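Local structure of FMN-dependent NADH-azoreductase 1 (Bacillus anthracis, 3U7I) at residues T7-A12 against E42-I47; T97-L102 against L145-S150. The protein probably reduces quinones and cleaves the azo bond of aromatic azo compounds, using NADH as electron donor and FMN as cofactor, and works as a homodimer. One frame throughout, in Å; residues are numbered along the deposited sequence.

Contact 1 of 2, residues T7-A12 against E42-I47; sequences TLIINA and ETIEQI
Residues T7 to I10 pair in parallel with I44 to I47 at one edge of a flavodoxin-like sheet, between 43-48, an outermost strand of the five in this chain, and its neighbour 6-11; helix 22-37 carries the chain from one to the other in a beta-alpha-beta unit. The strand axes diverge by 19°. Five backbone bonds alternate in direction, from T7 N to T43 O through E45 N to T7 O, I9 N to E45 O and I47 N to I9 O, ending with N11 N to I47 O at 3.0 Å. On the face with T7, I9, I44 and Q46, which helix 22-37 covers, the extended Q46 chain crosses I9 obliquely, its CG 3.6 Å from I9 CB and its OE1 3.6 Å from I9 CG2. I9 CG1, anti to its own carbonyl carbon (chi1 -41°), lies 3.9 Å from I44 CG2. On the other face, against helix 76-94, L8 CD1 lies 4.0 Å from E45 CB, while I10 and I47 run side by side; the E45 carboxylate turns to K6 and Q91. Beyond the pairing, N11 ND2 bonds V16 O and, together with Q46 NE2, N48 OD1. At the opposite end T7 OG1, also bonded to Y34 OH, donates to E42 OE2 over 2.6 Å, meeting its anti side 26° out of the carboxylate plane.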
loop_
_atom_site.group_PDB
_atom_site.type_symbol
_atom_site.label_atom_id
_atom_site.label_comp_id
_atom_site.label_asym_id
_atom_site.label_seq_id
_atom_site.Cartn_x
_atom_site.Cartn_y
_atom_site.Cartn_z
ATOM N N THR C 7 -17.283 -18.189 2.237
ATOM C CA THR C 7 -16.900 -16.949 1.569
ATOM C C THR C 7 -16.425 -15.958 2.612
ATOM O O THR C 7 -17.026 -15.836 3.675
ATOM C CB THR C 7 -18.096 -16.339 0.812
ATOM O OG1 THR C 7 -18.614 -17.300 -0.109
ATOM C CG2 THR C 7 -17.689 -15.080 0.039
ATOM N N LEU C 8 -15.348 -15.249 2.318
ATOM C CA LEU C 8 -14.842 -14.268 3.264
ATOM C C LEU C 8 -14.875 -12.866 2.661
ATOM O O LEU C 8 -14.295 -12.617 1.604
ATOM C CB LEU C 8 -13.421 -14.634 3.727
ATOM C CG LEU C 8 -12.657 -13.663 4.638
ATOM C CD1 LEU C 8 -13.348 -13.481 5.992
ATOM C CD2 LEU C 8 -11.203 -14.112 4.817
ATOM N N ILE C 9 -15.576 -11.965 3.340
ATOM C CA ILE C 9 -15.607 -10.558 2.953
ATOM C C ILE C 9 -14.438 -9.840 3.620
ATOM O O ILE C 9 -14.315 -9.846 4.850
ATOM C CB ILE C 9 -16.932 -9.851 3.383
ATOM C CG1 ILE C 9 -18.154 -10.754 3.152
ATOM C CG2 ILE C 9 -17.070 -8.485 2.680
ATOM C CD1 ILE C 9 -18.281 -11.261 1.734
ATOM N N ILE C 10 -13.578 -9.242 2.799
ATOM C CA ILE C 10 -12.498 -8.391 3.286
ATOM C C ILE C 10 -12.845 -6.940 2.956
ATOM O O ILE C 10 -12.665 -6.481 1.823
ATOM C CB ILE C 10 -11.143 -8.766 2.663
ATOM C CG1 ILE C 10 -10.822 -10.237 2.929
ATOM C CG2 ILE C 10 -10.038 -7.843 3.189
ATOM C CD1 ILE C 10 -9.966 -10.878 1.842
ATOM N N ASN C 11 -13.385 -6.244 3.951
ATOM C CA ASN C 11 -13.852 -4.876 3.779
ATOM C C ASN C 11 -12.748 -3.856 4.089
ATOM O O ASN C 11 -12.410 -3.629 5.254
ATOM C CB ASN C 11 -15.075 -4.644 4.666
ATOM C CG ASN C 11 -15.599 -3.226 4.585
ATOM O OD1 ASN C 11 -15.096 -2.398 3.816
ATOM N ND2 ASN C 11 -16.634 -2.940 5.375
ATOM N N ALA C 12 -12.194 -3.244 3.049
ATOM C CA ALA C 12 -11.071 -2.313 3.226
ATOM C C ALA C 12 -11.496 -0.829 3.249
ATOM O O ALA C 12 -10.671 0.067 3.042
ATOM C CB ALA C 12 -10.008 -2.552 2.156
ATOM N N GLU C 42 -23.012 -23.197 2.138
ATOM C CA GLU C 42 -22.105 -22.049 2.128
ATOM C C GLU C 42 -22.294 -21.154 3.339
ATOM O O GLU C 42 -23.419 -20.748 3.645
ATOM C CB GLU C 42 -22.319 -21.206 0.864
ATOM C CG GLU C 42 -21.301 -20.079 0.694
ATOM C CD GLU C 42 -19.975 -20.582 0.135
ATOM O OE1 GLU C 42 -19.939 -21.725 -0.361
ATOM O OE2 GLU C 42 -18.973 -19.837 0.184
ATOM N N THR C 43 -21.195 -20.836 4.018
ATOM C CA THR C 43 -21.241 -19.851 5.087
ATOM C C THR C 43 -20.438 -18.614 4.692
ATOM O O THR C 43 -19.655 -18.633 3.735
ATOM C CB THR C 43 -20.737 -20.407 6.438
ATOM O OG1 THR C 43 -19.460 -21.019 6.248
ATOM C CG2 THR C 43 -21.704 -21.440 6.999
ATOM N N ILE C 44 -20.636 -17.529 5.429
ATOM C CA ILE C 44 -19.961 -16.278 5.102
ATOM C C ILE C 44 -19.417 -15.596 6.352
ATOM O O ILE C 44 -20.105 -15.505 7.373
ATOM C CB ILE C 44 -20.914 -15.305 4.366
ATOM C CG1 ILE C 44 -21.474 -15.958 3.093
ATOM C CG2 ILE C 44 -20.211 -13.986 4.081
ATOM C CD1 ILE C 44 -22.493 -15.101 2.353
ATOM N N GLU C 45 -18.175 -15.131 6.267
ATOM C CA GLU C 45 -17.575 -14.339 7.333
ATOM C C GLU C 45 -17.096 -13.017 6.752
ATOM O O GLU C 45 -16.894 -12.907 5.541
ATOM C CB GLU C 45 -16.410 -15.094 7.980
ATOM C CG GLU C 45 -16.817 -16.426 8.569
ATOM C CD GLU C 45 -15.657 -17.173 9.181
ATOM O OE1 GLU C 45 -14.537 -16.608 9.229
ATOM O OE2 GLU C 45 -15.871 -18.325 9.622
ATOM N N GLN C 46 -16.928 -12.017 7.609
ATOM C CA GLN C 46 -16.448 -10.707 7.173
ATOM C C GLN C 46 -15.463 -10.116 8.173
ATOM O O GLN C 46 -15.714 -10.102 9.382
ATOM C CB GLN C 46 -17.616 -9.735 6.970
ATOM C CG GLN C 46 -17.180 -8.301 6.644
ATOM C CD GLN C 46 -18.304 -7.477 6.052
ATOM O OE1 GLN C 46 -19.260 -8.024 5.497
ATOM N NE2 GLN C 46 -18.203 -6.158 6.171
ATOM N N ILE C 47 -14.342 -9.624 7.662
ATOM C CA ILE C 47 -13.388 -8.900 8.489
ATOM C C ILE C 47 -13.386 -7.444 8.049
ATOM O O ILE C 47 -13.293 -7.142 6.859
ATOM C CB ILE C 47 -11.960 -9.527 8.427
ATOM C CG1 ILE C 47 -10.976 -8.763 9.324
ATOM C CG2 ILE C 47 -11.443 -9.593 6.994
ATOM C CD1 ILE C 47 -9.591 -9.399 9.377
#

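Contact 2 of 2, residues T97-L102 against L145-S150; sequences TYVIVL and LVIQAS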
loop_
_atom_site.group_PDB
_atom_site.type_symbol
_atom_site.label_atom_id
_atom_site.label_comp_id
_atom_site.label_asym_id
_atom_site.label_seq_id
_atom_site.Cartn_x
_atom_site.Cartn_y
_atom_site.Cartn_z
ATOM N N THR C 97 -13.677 -18.580 -1.404
ATOM C CA THR C 97 -14.185 -17.431 -2.155
ATOM C C THR C 97 -13.898 -16.155 -1.356
ATOM O O THR C 97 -14.221 -16.069 -0.162
ATOM C CB THR C 97 -15.711 -17.558 -2.456
ATOM O OG1 THR C 97 -15.970 -18.761 -3.199
ATOM C CG2 THR C 97 -16.223 -16.348 -3.243
ATOM N N TYR C 98 -13.271 -15.173 -2.002
ATOM C CA TYR C 98 -12.885 -13.937 -1.328
ATOM C C TYR C 98 -13.558 -12.752 -1.995
ATOM O O TYR C 98 -13.646 -12.698 -3.223
ATOM C CB TYR C 98 -11.364 -13.735 -1.379
ATOM C CG TYR C 98 -10.569 -14.881 -0.791
ATOM C CD1 TYR C 98 -10.390 -14.993 0.592
ATOM C CD2 TYR C 98 -9.998 -15.854 -1.614
ATOM C CE1 TYR C 98 -9.670 -16.050 1.140
ATOM C CE2 TYR C 98 -9.277 -16.911 -1.081
ATOM C CZ TYR C 98 -9.112 -17.006 0.301
ATOM O OH TYR C 98 -8.390 -18.057 0.846
ATOM N N VAL C 99 -14.040 -11.804 -1.195
ATOM C CA VAL C 99 -14.561 -10.549 -1.749
ATOM C C VAL C 99 -13.877 -9.349 -1.092
ATOM O O VAL C 99 -14.051 -9.110 0.106
ATOM C CB VAL C 99 -16.108 -10.426 -1.614
ATOM C CG1 VAL C 99 -16.606 -9.120 -2.260
ATOM C CG2 VAL C 99 -16.801 -11.631 -2.251
ATOM N N ILE C 100 -13.097 -8.606 -1.876
ATOM C CA ILE C 100 -12.433 -7.400 -1.384
ATOM C C ILE C 100 -13.196 -6.135 -1.781
ATOM O O ILE C 100 -13.485 -5.909 -2.957
ATOM C CB ILE C 100 -10.957 -7.304 -1.874
ATOM C CG1 ILE C 100 -10.125 -8.439 -1.266
ATOM C CG2 ILE C 100 -10.364 -5.914 -1.548
ATOM C CD1 ILE C 100 -8.654 -8.443 -1.668
ATOM N N VAL C 101 -13.527 -5.320 -0.782
ATOM C CA VAL C 101 -14.216 -4.047 -1.001
ATOM C C VAL C 101 -13.285 -2.884 -0.630
ATOM O O VAL C 101 -12.789 -2.805 0.494
ATOM C CB VAL C 101 -15.535 -3.964 -0.177
ATOM C CG1 VAL C 101 -16.389 -2.758 -0.602
ATOM C CG2 VAL C 101 -16.330 -5.282 -0.302
ATOM N N LEU C 102 -13.040 -1.986 -1.575
ATOM C CA LEU C 102 -12.163 -0.855 -1.296
ATOM C C LEU C 102 -12.513 0.368 -2.113
ATOM O O LEU C 102 -12.990 0.251 -3.250
ATOM C CB LEU C 102 -10.700 -1.215 -1.570
ATOM C CG LEU C 102 -10.294 -1.355 -3.040
ATOM C CD1 LEU C 102 -8.778 -1.228 -3.205
ATOM C CD2 LEU C 102 -10.808 -2.680 -3.596
ATOM N N LEU C 145 -13.066 -11.837 -5.923
ATOM C CA LEU C 145 -13.781 -10.729 -6.545
ATOM C C LEU C 145 -13.378 -9.452 -5.831
ATOM O O LEU C 145 -13.431 -9.373 -4.604
ATOM C CB LEU C 145 -15.293 -10.923 -6.451
ATOM C CG LEU C 145 -16.148 -9.769 -6.982
ATOM C CD1 LEU C 145 -16.093 -9.695 -8.512
ATOM C CD2 LEU C 145 -17.590 -9.909 -6.492
ATOM N N VAL C 146 -12.960 -8.450 -6.596
ATOM C CA VAL C 146 -12.616 -7.157 -6.017
ATOM C C VAL C 146 -13.670 -6.128 -6.420
ATOM O O VAL C 146 -14.010 -6.019 -7.599
ATOM C CB VAL C 146 -11.222 -6.689 -6.486
ATOM C CG1 VAL C 146 -10.924 -5.286 -5.962
ATOM C CG2 VAL C 146 -10.155 -7.670 -6.038
ATOM N N ILE C 147 -14.211 -5.407 -5.443
ATOM C CA ILE C 147 -15.169 -4.340 -5.714
ATOM C C ILE C 147 -14.498 -3.002 -5.417
ATOM O O ILE C 147 -14.286 -2.643 -4.257
ATOM C CB ILE C 147 -16.459 -4.495 -4.858
ATOM C CG1 ILE C 147 -17.236 -5.745 -5.295
ATOM C CG2 ILE C 147 -17.335 -3.253 -4.982
ATOM C CD1 ILE C 147 -18.403 -6.090 -4.392
ATOM N N GLN C 148 -14.190 -2.248 -6.466
ATOM C CA GLN C 148 -13.437 -0.995 -6.320
ATOM C C GLN C 148 -14.183 0.229 -6.834
ATOM O O GLN C 148 -14.576 0.273 -8.002
ATOM C CB GLN C 148 -12.083 -1.107 -7.046
ATOM C CG GLN C 148 -11.236 0.174 -7.068
ATOM C CD GLN C 148 -9.913 -0.021 -7.806
ATOM O OE1 GLN C 148 -8.904 -0.405 -7.203
ATOM N NE2 GLN C 148 -9.912 0.234 -9.116
ATOM N N ALA C 149 -14.370 1.223 -5.964
ATOM C CA ALA C 149 -14.965 2.501 -6.359
ATOM C C ALA C 149 -13.853 3.510 -6.531
ATOM O O ALA C 149 -12.958 3.589 -5.684
ATOM C CB ALA C 149 -15.947 2.995 -5.303
ATOM N N SER C 150 -13.902 4.287 -7.614
ATOM C CA SER C 150 -12.844 5.253 -7.898
ATOM C C SER C 150 -13.403 6.513 -8.525
ATOM O O SER C 150 -14.401 6.468 -9.244
ATOM C CB SER C 150 -11.769 4.644 -8.813
ATOM O OG SER C 150 -12.298 4.244 -10.075
#
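L102 puts the most prominent bump into this contact: its CD2 lies 3.5 Å from V146 CG1 and 3.5 Å from I147 O, in the hollow bounded by V146, the I147 carbonyl and Q148. With chi1 at 72°, L102 CG sits between the backbone N and the carbonyl carbon, the crowded position, and the branch beyond it carries CD2 to V146. CB of Q148 borders the hollow, 4.0 Å from L102 CD2. Further back on this face I100 meets V146 more loosely, CB to CG2. The Q148 amide is engaged beyond the pair, OE1 with S166 and NE2 with E164.

The backbones beneath are parallel within 11°, with V99 opposite L145 and L102 opposite Q148; strands 97-103 and 143-149 are thus adjacent members of the flavodoxin-like parallel sheet. Of the five backbone bonds, I147 N to I100 O is the shortest at 2.6 Å and nearly straight (178°), whereas A149 N to L102 O is the longest of the five at 3.2 Å.

The face with V99, V101, L145 and I147 keeps its side chains further apart than L102 and V146. V99 CG1, anti to its backbone N, is the methyl nearest L145, 4.4 Å from L145 CD2; in one of the two conformers of I147 it also lies 4.1 Å from I147 CD1. F30 of helix 22-37 touches both V99 and L145 on this side. Along the same helix, A149 touches S23, a predicted FMN-binding residue, which puts the C-terminal end of the pairing beside the probable cofactor site.

From the N terminus, strand 6-11 runs first, and the chain returns through helix 22-37 to strand 43-48, where contact 1 closes a loop of 29 intervening residues. Helices 59-68 and 76-94 then lead to strand 97-103, and contact 2 closes a second loop, of 42 residues, at strand 143-149. The loops follow in series, neither enclosing nor crossing the other. Across the sheet, however, strands 6-11 and 97-103 are neighbours: I10 N lies 2.7 Å from V99 O and A12 N 2.7 Å from V101 O, both probable hydrogen bonds. The two contacts thereby join four consecutive strands, in the order 43-48, 6-11, 97-103, 143-149, with their centres about 11 Å apart.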